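Local coordinates for folylpolyglutamate synthase protein FOLC (Mycobacterium tuberculosis, PDB 2VOS) that probably adds L-glutamate to dihydropteroate and, in successive ATP-driven steps, to tetrahydrofolate, giving dihydrofolate and folylpolyglutamates, at residues T97-Q102 / G470-A475; P196-H201 / A353-G358. All coordinates share one frame; numbering follows the deposited sequence.

Contact 1. Residues T97-Q102 / G470-A475; sequences TSPHLQ and GSVVTA. With CO (cobalt (II) ion), chain E.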
loop_
_atom_site.group_PDB
_atom_site.type_symbol
_atom_site.label_atom_id
_atom_site.label_comp_id
_atom_site.label_asym_id
_atom_site.label_seq_id
_atom_site.Cartn_x
_atom_site.Cartn_y
_atom_site.Cartn_z
ATOM N N THR A 97 1.559 0.251 -8.225
ATOM C CA THR A 97 0.999 0.178 -6.890
ATOM C C THR A 97 -0.416 0.767 -6.885
ATOM O O THR A 97 -0.840 1.375 -7.857
ATOM C CB THR A 97 1.822 0.985 -5.837
ATOM O OG1 THR A 97 2.064 2.310 -6.350
ATOM C CG2 THR A 97 3.200 0.292 -5.509
ATOM N N SER A 98 -1.141 0.518 -5.785
ATOM C CA SER A 98 -2.490 1.003 -5.612
ATOM C C SER A 98 -2.847 0.958 -4.120
ATOM O O SER A 98 -2.148 0.310 -3.276
ATOM C CB SER A 98 -3.492 0.227 -6.465
ATOM O OG SER A 98 -3.385 -1.126 -6.106
ATOM N N PRO A 99 -3.861 1.768 -3.752
ATOM C CA PRO A 99 -4.449 2.784 -4.629
ATOM C C PRO A 99 -3.451 3.977 -4.761
ATOM O O PRO A 99 -2.419 3.957 -4.118
ATOM C CB PRO A 99 -5.725 3.243 -3.875
ATOM C CG PRO A 99 -5.721 2.535 -2.549
ATOM C CD PRO A 99 -4.421 1.749 -2.392
ATOM N N HIS A 100 -3.755 5.018 -5.530
ATOM C CA HIS A 100 -2.930 6.248 -5.454
ATOM C C HIS A 100 -3.416 7.158 -4.297
ATOM O O HIS A 100 -4.613 7.127 -3.900
ATOM C CB HIS A 100 -2.907 7.016 -6.793
ATOM C CG HIS A 100 -4.236 7.607 -7.202
ATOM N ND1 HIS A 100 -5.097 6.977 -8.076
ATOM C CD2 HIS A 100 -4.813 8.804 -6.910
ATOM C CE1 HIS A 100 -6.156 7.750 -8.279
ATOM N NE2 HIS A 100 -6.009 8.863 -7.578
ATOM N N LEU A 101 -2.487 7.927 -3.728
ATOM C CA LEU A 101 -2.780 8.896 -2.704
ATOM C C LEU A 101 -3.274 10.195 -3.298
ATOM O O LEU A 101 -4.333 10.701 -2.900
ATOM C CB LEU A 101 -1.500 9.251 -1.949
ATOM C CG LEU A 101 -0.986 8.392 -0.822
ATOM C CD1 LEU A 101 0.354 8.939 -0.414
ATOM C CD2 LEU A 101 -1.938 8.407 0.411
ATOM N N GLN A 102 -2.476 10.781 -4.198
ATOM C CA GLN A 102 -2.811 12.126 -4.743
ATOM C C GLN A 102 -3.134 12.178 -6.224
ATOM O O GLN A 102 -4.073 12.894 -6.646
ATOM C CB GLN A 102 -1.678 13.098 -4.477
ATOM C CG GLN A 102 -1.282 13.150 -3.042
ATOM C CD GLN A 102 0.030 13.884 -2.886
ATOM O OE1 GLN A 102 1.119 13.260 -2.733
ATOM N NE2 GLN A 102 -0.049 15.229 -2.873
ATOM N N GLY A 470 -7.249 7.102 8.545
ATOM C CA GLY A 470 -8.584 6.470 8.467
ATOM C C GLY A 470 -8.834 5.903 7.078
ATOM O O GLY A 470 -9.674 4.979 6.901
ATOM N N SER A 471 -8.091 6.423 6.095
ATOM C CA SER A 471 -8.265 6.035 4.718
ATOM C C SER A 471 -7.057 6.483 3.910
ATOM O O SER A 471 -6.389 7.475 4.237
ATOM C CB SER A 471 -9.558 6.680 4.193
ATOM O OG SER A 471 -9.723 6.490 2.812
ATOM N N VAL A 472 -6.794 5.784 2.818
ATOM C CA VAL A 472 -5.857 6.286 1.810
ATOM C C VAL A 472 -6.252 7.669 1.296
ATOM O O VAL A 472 -5.415 8.566 1.127
ATOM C CB VAL A 472 -5.785 5.302 0.590
ATOM C CG1 VAL A 472 -4.839 5.858 -0.462
ATOM C CG2 VAL A 472 -5.280 3.949 1.091
ATOM N N VAL A 473 -7.549 7.862 1.097
ATOM C CA VAL A 473 -8.050 9.101 0.537
ATOM C C VAL A 473 -7.859 10.283 1.522
ATOM O O VAL A 473 -7.553 11.433 1.113
ATOM C CB VAL A 473 -9.557 8.947 0.186
ATOM C CG1 VAL A 473 -10.130 10.289 -0.301
ATOM C CG2 VAL A 473 -9.763 7.845 -0.886
ATOM N N THR A 474 -7.992 9.988 2.806
ATOM C CA THR A 474 -7.848 10.994 3.861
ATOM C C THR A 474 -6.376 11.437 3.881
ATOM O O THR A 474 -6.051 12.634 3.881
ATOM C CB THR A 474 -8.195 10.410 5.272
ATOM O OG1 THR A 474 -9.513 9.805 5.286
ATOM C CG2 THR A 474 -8.164 11.543 6.382
ATOM N N ALA A 475 -5.474 10.461 3.955
ATOM C CA ALA A 475 -4.052 10.718 3.879
ATOM C C ALA A 475 -3.652 11.434 2.601
ATOM O O ALA A 475 -2.908 12.429 2.653
ATOM C CB ALA A 475 -3.275 9.399 4.063
HETATM CO CO CO E . -1.384 -0.629 -1.432
HETATM O O HOH W 1 -3.375 -1.431 -1.189
HETATM O O HOH W 2 -1.858 1.043 -0.247
#

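Contact 2. Residues P196-H201 / A353-G358; sequences PISIDH and AHNPAG. With MG (magnesium ion), chain C; CO (cobalt (II) ion), chain F; ADP (adenosine-5'-diphosphate), chain B.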
loop_
_atom_site.group_PDB
_atom_site.type_symbol
_atom_site.label_atom_id
_atom_site.label_comp_id
_atom_site.label_asym_id
_atom_site.label_seq_id
_atom_site.Cartn_x
_atom_site.Cartn_y
_atom_site.Cartn_z
ATOM N N PRO A 196 1.497 -9.607 5.571
ATOM C CA PRO A 196 0.546 -10.072 6.600
ATOM C C PRO A 196 -0.890 -9.934 6.186
ATOM O O PRO A 196 -1.300 -8.901 5.693
ATOM C CB PRO A 196 0.842 -9.167 7.802
ATOM C CG PRO A 196 2.444 -8.923 7.616
ATOM C CD PRO A 196 2.447 -8.610 6.102
ATOM N N ILE A 197 -1.664 -10.971 6.477
ATOM C CA ILE A 197 -3.086 -11.004 6.138
ATOM C C ILE A 197 -3.975 -10.811 7.391
ATOM O O ILE A 197 -3.713 -11.403 8.444
ATOM C CB ILE A 197 -3.385 -12.337 5.418
ATOM C CG1 ILE A 197 -2.661 -12.352 4.057
ATOM C CG2 ILE A 197 -4.884 -12.547 5.277
ATOM C CD1 ILE A 197 -2.571 -13.759 3.442
ATOM N N SER A 198 -5.028 -10.002 7.286
ATOM C CA SER A 198 -5.998 -9.807 8.378
ATOM C C SER A 198 -7.246 -9.264 7.719
ATOM O O SER A 198 -7.399 -9.418 6.523
ATOM C CB SER A 198 -5.476 -8.853 9.451
ATOM O OG SER A 198 -5.209 -7.603 8.859
ATOM N N ILE A 199 -8.127 -8.619 8.461
ATOM C CA ILE A 199 -9.382 -8.118 7.871
ATOM C C ILE A 199 -9.153 -6.681 7.392
ATOM O O ILE A 199 -8.440 -5.890 8.013
ATOM C CB ILE A 199 -10.492 -8.093 8.884
ATOM C CG1 ILE A 199 -10.897 -9.534 9.308
ATOM C CG2 ILE A 199 -11.738 -7.330 8.341
ATOM C CD1 ILE A 199 -11.222 -10.481 8.133
ATOM N N ASP A 200 -9.759 -6.344 6.275
ATOM C CA ASP A 200 -9.740 -4.956 5.838
ATOM C C ASP A 200 -11.081 -4.628 5.276
ATOM O O ASP A 200 -11.820 -3.890 5.873
ATOM C CB ASP A 200 -8.645 -4.774 4.804
ATOM C CG ASP A 200 -8.742 -3.441 4.077
ATOM O OD1 ASP A 200 -9.444 -2.535 4.469
ATOM O OD2 ASP A 200 -8.136 -3.310 3.056
ATOM N N HIS A 201 -11.392 -5.173 4.110
ATOM C CA HIS A 201 -12.721 -5.039 3.510
ATOM C C HIS A 201 -13.751 -5.889 4.244
ATOM O O HIS A 201 -13.566 -7.073 4.407
ATOM C CB HIS A 201 -12.670 -5.458 2.026
ATOM C CG HIS A 201 -13.982 -5.287 1.353
ATOM N ND1 HIS A 201 -14.451 -4.051 0.955
ATOM C CD2 HIS A 201 -14.982 -6.172 1.102
ATOM C CE1 HIS A 201 -15.675 -4.183 0.476
ATOM N NE2 HIS A 201 -16.027 -5.457 0.566
ATOM N N ALA A 353 -3.709 4.316 7.351
ATOM C CA ALA A 353 -4.356 3.225 8.089
ATOM C C ALA A 353 -5.866 3.210 7.856
ATOM O O ALA A 353 -6.543 4.218 8.026
ATOM C CB ALA A 353 -4.068 3.329 9.575
ATOM N N HIS A 354 -6.388 2.049 7.484
ATOM C CA HIS A 354 -7.806 1.928 7.165
ATOM C C HIS A 354 -8.313 0.507 7.530
ATOM O O HIS A 354 -9.343 0.017 6.980
ATOM C CB HIS A 354 -8.073 2.215 5.692
ATOM C CG HIS A 354 -7.346 1.304 4.779
ATOM N ND1 HIS A 354 -6.156 1.657 4.182
ATOM C CD2 HIS A 354 -7.606 0.039 4.386
ATOM C CE1 HIS A 354 -5.739 0.663 3.428
ATOM N NE2 HIS A 354 -6.597 -0.329 3.534
ATOM N N ASN A 355 -7.611 -0.133 8.471
ATOM C CA ASN A 355 -8.114 -1.384 9.024
ATOM C C ASN A 355 -7.530 -1.548 10.444
ATOM O O ASN A 355 -6.652 -0.790 10.845
ATOM C CB ASN A 355 -7.789 -2.600 8.119
ATOM C CG ASN A 355 -6.253 -2.978 8.137
ATOM O OD1 ASN A 355 -5.434 -2.157 8.485
ATOM N ND2 ASN A 355 -5.912 -4.217 7.830
ATOM N N PRO A 356 -8.026 -2.533 11.208
ATOM C CA PRO A 356 -7.590 -2.626 12.612
ATOM C C PRO A 356 -6.096 -2.893 12.728
ATOM O O PRO A 356 -5.450 -2.221 13.516
ATOM C CB PRO A 356 -8.388 -3.804 13.163
ATOM C CG PRO A 356 -9.703 -3.692 12.392
ATOM C CD PRO A 356 -9.230 -3.338 10.955
ATOM N N ALA A 357 -5.555 -3.857 11.973
ATOM C CA ALA A 357 -4.107 -4.091 11.997
ATOM C C ALA A 357 -3.271 -2.813 11.705
ATOM O O ALA A 357 -2.301 -2.557 12.425
ATOM C CB ALA A 357 -3.698 -5.208 11.060
ATOM N N GLY A 358 -3.620 -2.035 10.664
ATOM C CA GLY A 358 -2.893 -0.819 10.374
ATOM C C GLY A 358 -3.081 0.253 11.460
ATOM O O GLY A 358 -2.124 0.973 11.797
HETATM MG MG MG C . -6.312 -2.108 2.554
HETATM CO CO CO F . -17.771 -6.626 -0.498
HETATM P PB ADP B . -1.256 -1.923 1.520
HETATM O O1B ADP B . -0.633 -1.544 0.202
HETATM O O2B ADP B . -2.605 -1.295 1.735
HETATM O O3B ADP B . -1.210 -3.376 1.885
HETATM P PA ADP B . 0.581 0.027 2.789
HETATM O O1A ADP B . -0.039 1.086 1.889
HETATM O O2A ADP B . 2.074 -0.183 2.981
HETATM O O3A ADP B . -0.272 -1.367 2.689
HETATM O "O5'" ADP B . 0.092 0.503 4.264
HETATM C "C5'" ADP B . -1.231 0.957 4.585
HETATM C "C4'" ADP B . -1.219 1.223 6.106
HETATM O "O4'" ADP B . -1.029 -0.039 6.802
HETATM C "C3'" ADP B . -0.023 2.036 6.597
HETATM O "O3'" ADP B . -0.369 3.394 6.777
HETATM C "C2'" ADP B . 0.356 1.546 7.966
HETATM O "O2'" ADP B . -0.624 2.113 8.902
HETATM C "C1'" ADP B . -0.094 0.110 7.900
HETATM N N9 ADP B . 0.954 -0.909 7.604
HETATM C C8 ADP B . 1.860 -1.007 6.574
HETATM N N7 ADP B . 2.577 -2.163 6.699
HETATM C C5 ADP B . 2.039 -2.851 7.749
HETATM C C6 ADP B . 2.271 -4.141 8.408
HETATM N N6 ADP B . 3.239 -4.976 7.973
HETATM N N1 ADP B . 1.520 -4.408 9.483
HETATM C C2 ADP B . 0.570 -3.597 10.019
HETATM N N3 ADP B . 0.266 -2.399 9.455
HETATM C C4 ADP B . 0.990 -2.014 8.353
HETATM O O HOH W 3 -6.846 -5.915 10.482
HETATM O O HOH W 4 -11.044 -2.343 7.752
HETATM O O HOH W 5 -7.674 -1.698 1.270
HETATM O O HOH W 6 -4.286 -2.179 3.759
HETATM O O HOH W 7 -16.538 -8.197 -1.166
HETATM O O HOH W 8 -18.555 -5.297 0.353
#

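Contact 1. Residues T97-Q102 / G470-A475
Val472, the first residue of helix 472-481, pushes its side chain into the loop 97-102 and meets it with both methyls. Pro99 CG touches the two of them, Val472 CG2 at 3.9 Å and CG1 at 4.0 Å, the side chains crossing obliquely. CG1 alone, anti to the backbone N (chi1 178°), goes on to His100 O at 3.7 Å and to Leu101 CD2, while CG2 stays beside the backbone N. Leu101 crosses Val472 at about a right angle and does its touching with a single branch: CD2 stands 4.0 Å from Val472 CG1 and equally far from Ala475 CB, one helical turn on, so this methyl spans the first turn of the helix. The same CD2 comes within 3.6 Å of Val472 O. No hydrogen bond joins the segments; the contact is apolar and mostly buried. The helix start is held from within its own segment, where Ser471 is the N-cap and its OG accepts from Val473 N at 3.1 Å, with an N-H...O angle of 145°. On the loop side, Pro99 follows a cis peptide bond, and the carbonyl just before it, Ser98 O, binds a cobalt ion at 2.2 Å; Thr76 and Glu174 are further ligands. The proline end of the patch therefore borders a metal site that ADP O1B also enters. Loop 97-102 runs between strands 93-96 and 108-110 of the eight-stranded sheet, whereas helix 472-481 follows strand 464-469 of the six-stranded sheet, so the contact joins the domains built on these two sheets.

Contact 2. Residues P196-H201 / A353-G358
The backbones come closest at Asp200 and Asn355, whose CA atoms are 5.1 Å apart, where the loop 196-201 passes the N-terminal end of helix 356-368. This is the interdomain cleft of a Mur ligase-type fold, with the middle domain facing the glutamate ligase domain across bound ADP. Asn355 is the N-cap: OD1 accepts from Gly358 N at 2.8 Å, leaving ND2 to reach across to Ile199 O at 3.0 Å. That oxygen lies near the amide plane, although the donor stands above the carbonyl plane; ND2 also bonds to Asn73. One side chain thus caps the helix and ties it to the loop. A water bridges Ser198 OG, Ile199 O and Ala357 N, and a second links Asp200 O to His354 O. Each segment gives one ligand to magnesium, Asp200 OD2 and His354 NE2, with the carboxylate and imidazole planes 47° apart. Asp200 OD1 sits at the ring edge, 3.2 Å from His354 CD2, and is salt-bridged to Lys385; His354 ND1 bonds to Ala352 O, which fixes the ring's rotation and may make NE2 a better donor to the metal. A magnesium-bound water donates to ADP O2B at 2.8 Å.

Overall arrangement
From the N terminus, the chain passes through strand 93-96 into loop 97-102, then through strand 191-194 into loop 196-201, both loops leaving strands of the eight-stranded sheet. After the three-stranded sheet and strands 340-343 and 347-350 it reaches 353-358, where contact 2 closes a loop of 151 intervening residues. It then builds the rest of the six-stranded sheet and returns at 470-475 to close contact 1, so contact 2 is nested inside contact 1. Their centres are about 14 Å apart, and they touch where Gly470, Ser471 and Val472 pack against His354. Together they tie the middle domain to the glutamate ligase domain around the nucleotide and metal sites.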